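Local coordinates for copper-containing nitrite reductase (Thermus scotoductus, PDB 6HBE), which probably catalyses the one-electron reduction of nitrite to nitric oxide at copper centres, as a homotrimer of three-domain subunits, at residues M112-P117 with A124-G129. Sequence-based numbering, arbitrary orientation.
Sequences MYHCAP and AHTMGG. With CU (copper (II) ion), chain N; CU (copper (II) ion), chain M.
Cys115 and His125 meet at one copper ion, the type 1 site of a cupredoxin domain. Cys115 SG binds the metal at 2.1 Å and His125 ND1 at 2.0 Å. His75 and Gln130 complete the site. Cys115 follows strand 109-114, and His125 lies on helix 120-126. Around this copper the contact is tight. Pro117 CG lies over the centre of the His125 ring, a CH-pi contact 3.8 Å from the centroid and 12° off the ring normal. Glu385 takes a hydrogen bond from His125 NE2, so the imidazole is held at both nitrogens.

His114, next to Cys115, binds a second copper through NE2, together with a water, His80 and His267 of a neighbouring subunit. This is the type 2 site, where nitrite is reduced in this family. His114 ND1 donates to Cys115 O at 3.0 Å with an N-H...O angle of 155°. The donor stands above the carbonyl plane. The adjacent ligands Cys115 and His114 form the Cys-His bridge between the two coppers, the accepted path for electrons; the hydrogen bond adds a second link between these residues.

Toward Met112 the two segments touch more loosely, though the side chains stay buried: strand 199-208 and His267 of a neighbouring subunit pack on Met112. Thr126 OG1 hydrogen-bonds to Ile122 O, one turn back in the same helix. The Thr126 methyl CG2, anti to the backbone N, points instead at the extended Met112 chain. The two side chains meet tip to tip, Met112 CE lying 4.0 Å from Thr126 CG2.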
ATOM      1  N   MET C 112     -19.416  -3.891  -9.777  1.00 18.59           N
ATOM      2  CA  MET C 112     -19.610  -3.944  -8.317  1.00 18.16           C
ATOM      3  C   MET C 112     -20.972  -3.352  -7.915  1.00 20.85           C
ATOM      4  O   MET C 112     -21.461  -2.397  -8.546  1.00 19.68           O
ATOM      5  CB  MET C 112     -18.501  -3.140  -7.612  1.00 19.67           C
ATOM      6  CG  MET C 112     -18.363  -3.310  -6.083  1.00 19.50           C
ATOM      7  SD  MET C 112     -16.869  -2.439  -5.519  1.00 19.71           S
ATOM      8  CE  MET C 112     -16.991  -2.520  -3.740  1.00 19.27           C
ATOM      9  N   TYR C 113     -21.554  -3.881  -6.833  1.00 20.29           N
ATOM     10  CA  TYR C 113     -22.592  -3.168  -6.075  1.00 21.51           C
ATOM     11  C   TYR C 113     -22.171  -3.200  -4.612  1.00 22.42           C
ATOM     12  O   TYR C 113     -21.391  -4.072  -4.221  1.00 21.00           O
ATOM     13  CB  TYR C 113     -24.031  -3.749  -6.314  1.00 22.40           C
ATOM     14  CG  TYR C 113     -24.322  -5.101  -5.681  1.00 21.46           C
ATOM     15  CD1 TYR C 113     -24.606  -5.199  -4.305  1.00 23.31           C
ATOM     16  CD2 TYR C 113     -24.336  -6.276  -6.437  1.00 22.98           C
ATOM     17  CE1 TYR C 113     -24.885  -6.413  -3.716  1.00 24.14           C
ATOM     18  CE2 TYR C 113     -24.609  -7.508  -5.834  1.00 22.81           C
ATOM     19  CZ  TYR C 113     -24.875  -7.564  -4.474  1.00 23.94           C
ATOM     20  OH  TYR C 113     -25.121  -8.746  -3.806  1.00 24.43           O
ATOM     21  N   HIS C 114     -22.655  -2.245  -3.816  1.00 21.00           N
ATOM     22  CA  HIS C 114     -22.243  -2.121  -2.417  1.00 20.53           C
ATOM     23  C   HIS C 114     -23.189  -1.196  -1.657  1.00 21.19           C
ATOM     24  O   HIS C 114     -23.991  -0.486  -2.259  1.00 20.56           O
ATOM     25  CB  HIS C 114     -20.769  -1.591  -2.308  1.00 22.13           C
ATOM     26  CG  HIS C 114     -20.532  -0.260  -2.965  1.00 21.72           C
ATOM     27  ND1 HIS C 114     -20.753   0.936  -2.313  1.00 22.62           N
ATOM     28  CD2 HIS C 114     -20.087   0.068  -4.200  1.00 21.62           C
ATOM     29  CE1 HIS C 114     -20.492   1.944  -3.123  1.00 22.67           C
ATOM     30  NE2 HIS C 114     -20.038   1.454  -4.261  1.00 23.69           N
ATOM     31  N   CYS C 115     -23.095  -1.193  -0.342  1.00 20.27           N
ATOM     32  CA  CYS C 115     -23.959  -0.348   0.461  1.00 22.06           C
ATOM     33  C   CYS C 115     -23.587   1.126   0.241  1.00 22.04           C
ATOM     34  O   CYS C 115     -22.406   1.448   0.080  1.00 23.53           O
ATOM     35  CB  CYS C 115     -23.841  -0.668   1.964  1.00 23.11           C
ATOM     36  SG  CYS C 115     -25.146   0.130   2.989  1.00 23.85           S
ATOM     37  N   ALA C 116     -24.596   2.006   0.258  1.00 22.20           N
ATOM     38  CA  ALA C 116     -24.386   3.448   0.161  1.00 22.26           C
ATOM     39  C   ALA C 116     -25.441   4.202   1.001  1.00 24.29           C
ATOM     40  O   ALA C 116     -26.383   4.778   0.453  1.00 26.11           O
ATOM     41  CB  ALA C 116     -24.434   3.863  -1.305  1.00 23.31           C
ATOM     42  N   PRO C 117     -25.283   4.207   2.340  1.00 23.65           N
ATOM     43  CA  PRO C 117     -26.111   5.096   3.174  1.00 24.28           C
ATOM     44  C   PRO C 117     -25.990   6.535   2.694  1.00 25.73           C
ATOM     45  O   PRO C 117     -27.000   7.254   2.662  1.00 27.08           O
ATOM     46  CB  PRO C 117     -25.530   4.919   4.582  1.00 24.67           C
ATOM     47  CG  PRO C 117     -24.579   3.744   4.495  1.00 24.76           C
ATOM     48  CD  PRO C 117     -24.129   3.667   3.093  1.00 24.40           C
ATOM     49  N   ALA C 124     -17.413   3.401   5.122  1.00 21.14           N
ATOM     50  CA  ALA C 124     -17.392   2.622   6.378  1.00 20.71           C
ATOM     51  C   ALA C 124     -18.176   1.301   6.290  1.00 20.66           C
ATOM     52  O   ALA C 124     -17.706   0.256   6.774  1.00 22.65           O
ATOM     53  CB  ALA C 124     -17.877   3.458   7.562  1.00 21.12           C
ATOM     54  N   HIS C 125     -19.327   1.312   5.638  1.00 21.03           N
ATOM     55  CA  HIS C 125     -20.130   0.064   5.495  1.00 23.03           C
ATOM     56  C   HIS C 125     -19.552  -0.928   4.490  1.00 22.82           C
ATOM     57  O   HIS C 125     -19.630  -2.140   4.696  1.00 23.71           O
ATOM     58  CB  HIS C 125     -21.586   0.362   5.107  1.00 25.32           C
ATOM     59  CG  HIS C 125     -22.406   0.921   6.223  1.00 26.80           C
ATOM     60  ND1 HIS C 125     -23.742   0.606   6.385  1.00 28.54           N
ATOM     61  CD2 HIS C 125     -22.093   1.775   7.224  1.00 28.24           C
ATOM     62  CE1 HIS C 125     -24.220   1.267   7.431  1.00 27.89           C
ATOM     63  NE2 HIS C 125     -23.240   1.973   7.962  1.00 29.79           N
ATOM     64  N   THR C 126     -19.015  -0.434   3.379  1.00 23.25           N
ATOM     65  CA  THR C 126     -18.467  -1.327   2.342  1.00 23.67           C
ATOM     66  C   THR C 126     -17.341  -2.180   2.917  1.00 23.95           C
ATOM     67  O   THR C 126     -17.301  -3.429   2.748  1.00 23.43           O
ATOM     68  CB  THR C 126     -18.043  -0.537   1.102  1.00 24.43           C
ATOM     69  OG1 THR C 126     -19.204   0.048   0.487  1.00 22.85           O
ATOM     70  CG2 THR C 126     -17.330  -1.442   0.084  1.00 23.52           C
ATOM     71  N   MET C 127     -16.473  -1.560   3.684  1.00 22.71           N
ATOM     72  CA  MET C 127     -15.367  -2.315   4.307  1.00 24.49           C
ATOM     73  C   MET C 127     -15.788  -3.350   5.348  1.00 24.51           C
ATOM     74  O   MET C 127     -14.999  -4.239   5.663  1.00 22.73           O
ATOM     75  CB  MET C 127     -14.255  -1.400   4.826  1.00 27.50           C
ATOM     76  CG  MET C 127     -14.590  -0.487   5.965  1.00 27.94           C
ATOM     77  SD  MET C 127     -14.729  -1.341   7.530  1.00 31.94           S
ATOM     78  CE  MET C 127     -13.223  -2.189   7.758  1.00 30.59           C
ATOM     79  N   GLY C 128     -17.020  -3.248   5.859  1.00 23.25           N
ATOM     80  CA  GLY C 128     -17.610  -4.261   6.756  1.00 22.83           C
ATOM     81  C   GLY C 128     -18.256  -5.481   6.111  1.00 22.99           C
ATOM     82  O   GLY C 128     -18.770  -6.335   6.818  1.00 22.16           O
ATOM     83  N   GLY C 129     -18.249  -5.579   4.770  1.00 23.21           N
ATOM     84  CA  GLY C 129     -18.737  -6.797   4.100  1.00 22.52           C
ATOM     85  C   GLY C 129     -19.833  -6.611   3.065  1.00 23.50           C
ATOM     86  O   GLY C 129     -20.176  -7.590   2.373  1.00 23.16           O
TER
HETATM   87 CU    CU N 502     -24.844  -0.427   5.036  1.00 24.97          CU
HETATM   88 CU    CU M 501     -19.221   2.353  -5.861  1.00 23.61          CU
HETATM   89  O   HOH W   1     -20.463   3.841  -6.051  1.00 28.85           O